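Beta-lactamase II (Erythrobacter litoralis, PDB 6V72) probably hydrolyses beta-lactam antibiotics to substituted beta-amino acids, as a zinc-dependent class B metallo-beta-lactamase. Local coordinates at residues 179-187 / 205-216. Numbering follows the deposited sequence.
Sequences IAFGGCMIK and YAQSVRNFAAAF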
ATOM      1  N   ILE A 179      -4.728  10.353 -25.716  1.00 15.50           N
ATOM      2  CA  ILE A 179      -5.198   9.743 -24.477  1.00 15.87           C
ATOM      3  C   ILE A 179      -4.448   8.437 -24.274  1.00 15.14           C
ATOM      4  O   ILE A 179      -4.346   7.622 -25.199  1.00 17.82           O
ATOM      5  CB  ILE A 179      -6.718   9.477 -24.501  1.00 17.66           C
ATOM      6  CG1 ILE A 179      -7.516  10.771 -24.630  1.00 19.14           C
ATOM      7  CG2 ILE A 179      -7.152   8.675 -23.269  1.00 18.04           C
ATOM      8  CD1 ILE A 179      -8.952  10.523 -25.093  1.00 20.72           C
ATOM      9  N   ALA A 180      -3.953   8.218 -23.069  1.00 14.05           N
ATOM     10  CA  ALA A 180      -3.394   6.921 -22.724  1.00 15.25           C
ATOM     11  C   ALA A 180      -3.974   6.497 -21.390  1.00 14.06           C
ATOM     12  O   ALA A 180      -4.139   7.327 -20.485  1.00 16.31           O
ATOM     13  CB  ALA A 180      -1.875   6.944 -22.647  1.00 16.58           C
ATOM     14  N   PHE A 181      -4.277   5.207 -21.268  1.00 12.74           N
ATOM     15  CA  PHE A 181      -4.900   4.649 -20.074  1.00 12.88           C
ATOM     16  C   PHE A 181      -3.945   3.656 -19.426  1.00 12.96           C
ATOM     17  O   PHE A 181      -3.617   2.622 -20.023  1.00 13.46           O
ATOM     18  CB  PHE A 181      -6.226   3.978 -20.428  1.00 13.19           C
ATOM     19  CG  PHE A 181      -6.960   3.388 -19.243  1.00 12.96           C
ATOM     20  CD1 PHE A 181      -7.657   4.205 -18.360  1.00 15.43           C
ATOM     21  CD2 PHE A 181      -6.990   2.011 -19.043  1.00 15.68           C
ATOM     22  CE1 PHE A 181      -8.344   3.662 -17.286  1.00 15.94           C
ATOM     23  CE2 PHE A 181      -7.697   1.471 -17.982  1.00 14.60           C
ATOM     24  CZ  PHE A 181      -8.362   2.285 -17.107  1.00 14.70           C
ATOM     25  N   GLY A 182      -3.511   3.967 -18.205  1.00 13.11           N
ATOM     26  CA  GLY A 182      -2.502   3.189 -17.527  1.00 13.85           C
ATOM     27  C   GLY A 182      -3.028   2.104 -16.626  1.00 14.26           C
ATOM     28  O   GLY A 182      -2.235   1.443 -15.959  1.00 16.75           O
ATOM     29  N   GLY A 183      -4.336   1.880 -16.581  1.00 14.36           N
ATOM     30  CA  GLY A 183      -4.854   0.831 -15.717  1.00 14.94           C
ATOM     31  C   GLY A 183      -4.482   1.041 -14.255  1.00 16.86           C
ATOM     32  O   GLY A 183      -4.475   2.156 -13.744  1.00 16.85           O
ATOM     33  N   CYS A 184      -4.179  -0.055 -13.558  1.00 16.54           N
ATOM     34  CA  CYS A 184      -3.821   0.029 -12.151  1.00 17.90           C
ATOM     35  C   CYS A 184      -2.351   0.320 -11.930  1.00 16.42           C
ATOM     36  O   CYS A 184      -1.937   0.473 -10.777  1.00 20.29           O
ATOM     37  CB  CYS A 184      -4.179  -1.256 -11.418  1.00 24.72           C
ATOM     38  SG  CYS A 184      -5.966  -1.430 -11.033  1.00 33.08           S
HETATM   39  N   MSE A 185      -1.572   0.424 -12.992  0.60 14.66           N
HETATM   40  CA  MSE A 185      -0.154   0.636 -12.859  0.60 15.14           C
HETATM   41  C   MSE A 185       0.182   2.103 -12.578  0.60 12.35           C
HETATM   42  O   MSE A 185       1.138   2.401 -11.861  0.60 13.42           O
HETATM   43  CB  MSE A 185       0.513   0.146 -14.127  0.60 21.59           C
HETATM   44  CG  MSE A 185       1.923   0.543 -14.330  0.60 31.17           C
HETATM   45 SE   MSE A 185       2.384  -0.299 -16.017  0.60 42.76          SE
HETATM   46  CE  MSE A 185       0.716  -1.218 -16.437  0.60 42.81           C
ATOM     47  N   ILE A 186      -0.618   3.013 -13.141  1.00 13.60           N
ATOM     48  CA  ILE A 186      -0.369   4.450 -13.054  1.00 13.36           C
ATOM     49  C   ILE A 186      -1.218   5.020 -11.934  1.00 12.38           C
ATOM     50  O   ILE A 186      -2.421   4.707 -11.823  1.00 15.56           O
ATOM     51  CB  ILE A 186      -0.671   5.143 -14.399  1.00 14.34           C
ATOM     52  CG1 ILE A 186       0.232   4.571 -15.498  1.00 14.66           C
ATOM     53  CG2 ILE A 186      -0.487   6.673 -14.307  1.00 16.57           C
ATOM     54  CD1 ILE A 186       1.734   4.865 -15.300  1.00 16.91           C
ATOM     55  N   LYS A 187      -0.581   5.824 -11.083  1.00 13.37           N
ATOM     56  CA  LYS A 187      -1.195   6.494  -9.949  1.00 15.16           C
ATOM     57  C   LYS A 187      -1.166   7.997 -10.165  1.00 16.91           C
ATOM     58  O   LYS A 187      -0.493   8.506 -11.065  1.00 15.06           O
ATOM     59  CB  LYS A 187      -0.455   6.177  -8.647  1.00 19.89           C
ATOM     60  CG  LYS A 187      -0.211   4.733  -8.369  1.00 25.19           C
ATOM     61  CD  LYS A 187      -1.449   3.886  -8.510  1.00 26.82           C
ATOM     62  CE  LYS A 187      -1.142   2.530  -7.943  1.00 32.06           C
ATOM     63  NZ  LYS A 187      -2.136   1.513  -8.333  1.00 33.90           N
ATOM     64  N   TYR A 205       8.883  -2.656 -11.941  1.00 12.65           N
ATOM     65  CA  TYR A 205       7.834  -1.638 -12.006  1.00 12.74           C
ATOM     66  C   TYR A 205       8.332  -0.365 -12.683  1.00 12.19           C
ATOM     67  O   TYR A 205       7.678   0.168 -13.591  1.00 12.48           O
ATOM     68  CB  TYR A 205       7.323  -1.349 -10.592  1.00 12.51           C
ATOM     69  CG  TYR A 205       5.915  -0.794 -10.469  1.00 11.85           C
ATOM     70  CD1 TYR A 205       5.506   0.330 -11.181  1.00 12.40           C
ATOM     71  CD2 TYR A 205       5.010  -1.379  -9.591  1.00 11.58           C
ATOM     72  CE1 TYR A 205       4.235   0.845 -11.026  1.00 12.35           C
ATOM     73  CE2 TYR A 205       3.739  -0.893  -9.441  1.00 13.18           C
ATOM     74  CZ  TYR A 205       3.344   0.211 -10.166  1.00 11.86           C
ATOM     75  OH  TYR A 205       2.053   0.682  -9.987  1.00 14.55           O
ATOM     76  N   ALA A 206       9.493   0.142 -12.270  1.00 12.63           N
ATOM     77  CA  ALA A 206       9.939   1.412 -12.827  1.00 12.24           C
ATOM     78  C   ALA A 206      10.194   1.320 -14.332  1.00 12.15           C
ATOM     79  O   ALA A 206       9.792   2.213 -15.088  1.00 13.49           O
ATOM     80  CB  ALA A 206      11.204   1.883 -12.099  1.00 15.55           C
ATOM     81  N   GLN A 207      10.855   0.253 -14.793  1.00 14.44           N
ATOM     82  CA  GLN A 207      11.088   0.138 -16.226  1.00 13.82           C
ATOM     83  C   GLN A 207       9.780  -0.040 -16.984  1.00 13.19           C
ATOM     84  O   GLN A 207       9.632   0.475 -18.092  1.00 13.35           O
ATOM     85  CB  GLN A 207      12.035  -1.022 -16.536  1.00 15.22           C
ATOM     86  CG  GLN A 207      12.416  -1.100 -18.009  1.00 17.13           C
ATOM     87  CD  GLN A 207      13.084   0.184 -18.506  1.00 19.57           C
ATOM     88  OE1 GLN A 207      13.964   0.765 -17.835  1.00 21.86           O
ATOM     89  NE2 GLN A 207      12.674   0.635 -19.676  1.00 19.97           N
ATOM     90  N   SER A 208       8.820  -0.768 -16.412  1.00 12.09           N
ATOM     91  CA  SER A 208       7.533  -0.900 -17.092  1.00 11.13           C
ATOM     92  C   SER A 208       6.839   0.443 -17.220  1.00 11.71           C
ATOM     93  O   SER A 208       6.212   0.729 -18.247  1.00 12.55           O
ATOM     94  CB  SER A 208       6.647  -1.909 -16.362  1.00 11.79           C
ATOM     95  OG  SER A 208       7.315  -3.177 -16.282  1.00 12.76           O
ATOM     96  N   VAL A 209       6.953   1.301 -16.209  1.00 11.88           N
ATOM     97  CA  VAL A 209       6.383   2.638 -16.353  1.00 11.88           C
ATOM     98  C   VAL A 209       7.116   3.415 -17.447  1.00 11.80           C
ATOM     99  O   VAL A 209       6.492   4.109 -18.254  1.00 12.83           O
ATOM    100  CB  VAL A 209       6.405   3.386 -15.004  1.00 11.97           C
ATOM    101  CG1 VAL A 209       5.956   4.844 -15.168  1.00 14.14           C
ATOM    102  CG2 VAL A 209       5.496   2.699 -14.011  1.00 12.68           C
ATOM    103  N   ARG A 210       8.449   3.299 -17.510  1.00 12.39           N
ATOM    104  CA  ARG A 210       9.175   3.969 -18.583  1.00 13.42           C
ATOM    105  C   ARG A 210       8.732   3.456 -19.939  1.00 13.60           C
ATOM    106  O   ARG A 210       8.663   4.222 -20.910  1.00 15.16           O
ATOM    107  CB  ARG A 210      10.679   3.753 -18.437  1.00 13.55           C
ATOM    108  CG  ARG A 210      11.301   4.350 -17.173  1.00 14.26           C
ATOM    109  CD  ARG A 210      12.837   4.238 -17.241  1.00 15.54           C
ATOM    110  NE  ARG A 210      13.402   4.599 -15.944  1.00 17.94           N
ATOM    111  CZ  ARG A 210      13.823   3.729 -15.030  1.00 17.29           C
ATOM    112  NH1 ARG A 210      13.836   2.423 -15.292  1.00 18.97           N
ATOM    113  NH2 ARG A 210      14.247   4.172 -13.851  1.00 19.81           N
ATOM    114  N   ASN A 211       8.490   2.140 -20.041  1.00 12.96           N
ATOM    115  CA  ASN A 211       8.049   1.553 -21.306  1.00 12.54           C
ATOM    116  C   ASN A 211       6.696   2.119 -21.731  1.00 12.34           C
ATOM    117  O   ASN A 211       6.496   2.461 -22.895  1.00 14.36           O
ATOM    118  CB  ASN A 211       7.963   0.035 -21.162  1.00 12.15           C
ATOM    119  CG  ASN A 211       9.338  -0.620 -21.022  1.00 13.12           C
ATOM    120  OD1 ASN A 211      10.369  -0.027 -21.367  1.00 16.32           O
ATOM    121  ND2 ASN A 211       9.350  -1.852 -20.548  1.00 14.80           N
ATOM    122  N   PHE A 212       5.755   2.209 -20.787  1.00 13.58           N
ATOM    123  CA  PHE A 212       4.452   2.825 -21.061  1.00 12.44           C
ATOM    124  C   PHE A 212       4.608   4.266 -21.536  1.00 13.74           C
ATOM    125  O   PHE A 212       3.974   4.683 -22.516  1.00 13.95           O
ATOM    126  CB  PHE A 212       3.582   2.758 -19.796  1.00 12.21           C
ATOM    127  CG  PHE A 212       2.303   3.563 -19.866  1.00 12.92           C
ATOM    128  CD1 PHE A 212       1.228   3.126 -20.624  1.00 13.35           C
ATOM    129  CD2 PHE A 212       2.171   4.740 -19.145  1.00 14.17           C
ATOM    130  CE1 PHE A 212       0.039   3.863 -20.665  1.00 11.89           C
ATOM    131  CE2 PHE A 212       0.988   5.483 -19.179  1.00 14.91           C
ATOM    132  CZ  PHE A 212      -0.078   5.039 -19.946  1.00 13.89           C
ATOM    133  N   ALA A 213       5.438   5.048 -20.833  1.00 12.74           N
ATOM    134  CA  ALA A 213       5.637   6.449 -21.211  1.00 13.46           C
ATOM    135  C   ALA A 213       6.187   6.567 -22.626  1.00 13.78           C
ATOM    136  O   ALA A 213       5.816   7.484 -23.369  1.00 19.40           O
ATOM    137  CB  ALA A 213       6.579   7.125 -20.217  1.00 15.86           C
ATOM    138  N   ALA A 214       7.069   5.642 -23.021  1.00 13.85           N
ATOM    139  CA  ALA A 214       7.663   5.678 -24.353  1.00 14.13           C
ATOM    140  C   ALA A 214       6.735   5.126 -25.421  1.00 14.03           C
ATOM    141  O   ALA A 214       6.860   5.501 -26.593  1.00 17.03           O
ATOM    142  CB  ALA A 214       8.972   4.880 -24.364  1.00 16.77           C
ATOM    143  N   ALA A 215       5.835   4.219 -25.041  1.00 14.22           N
ATOM    144  CA  ALA A 215       4.864   3.672 -25.978  1.00 14.78           C
ATOM    145  C   ALA A 215       3.856   4.726 -26.406  1.00 15.98           C
ATOM    146  O   ALA A 215       3.385   4.723 -27.555  1.00 16.16           O
ATOM    147  CB  ALA A 215       4.138   2.487 -25.333  1.00 14.48           C
ATOM    148  N   PHE A 216       3.485   5.613 -25.479  1.00 14.86           N
ATOM    149  CA  PHE A 216       2.519   6.681 -25.727  1.00 14.88           C
ATOM    150  C   PHE A 216       3.180   8.003 -25.372  1.00 17.30           C
ATOM    151  O   PHE A 216       2.817   8.643 -24.376  1.00 17.09           O
ATOM    152  CB  PHE A 216       1.241   6.456 -24.921  1.00 16.09           C
ATOM    153  CG  PHE A 216       0.590   5.126 -25.209  1.00 15.07           C
ATOM    154  CD1 PHE A 216       0.010   4.882 -26.447  1.00 16.16           C
ATOM    155  CD2 PHE A 216       0.593   4.111 -24.257  1.00 15.46           C
ATOM    156  CE1 PHE A 216      -0.564   3.655 -26.738  1.00 16.77           C
ATOM    157  CE2 PHE A 216       0.020   2.886 -24.529  1.00 14.95           C
ATOM    158  CZ  PHE A 216      -0.558   2.654 -25.778  1.00 15.02           C
TER
HETATM  159  O   HOH W   1       0.423  -0.322  -7.954  1.00 25.88           O
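Phe212 reaches from the helix into the bend after strand 179-181, its CZ 3.8 Å from Ala180 CB and 3.9 Å from Gly182 CA. CG anti to the backbone N (chi1 170°) carries the ring toward Ala180 and Gly182, and Ile186 crosses it obliquely, CG1 3.9 Å from Phe212 CE2. Just past the end of the helix, Phe216 CB lies 3.9 Å from Ala180 CB. Toward the start of the helix, the side chain of Met185 (selenomethionine) runs past those of Val209 and Tyr205 in the opposite direction, its CG 4.0 Å from Tyr205 CE1. Here the packing turns polar: Tyr205 OH donates to Met185 O at 2.7 Å, the carbonyl oxygen lying at the ring's edge and the hydroxyl tilted 21° from the carbonyl plane. A water donates to the same hydroxyl, and Lys187 NZ donates a hydrogen bond to Cys184 O at 2.7 Å. The contact seats helix 205-215 on the first strand of a beta-alpha-beta unit completed by strand 221-223. Cys184 is a zinc ligand, although no zinc is bound to this chain; Lys187 holds its carbonyl and Tyr205 the next, consistent with a ligand-bearing loop fixed by side-chain hydrogen bonds beside an apolar contact.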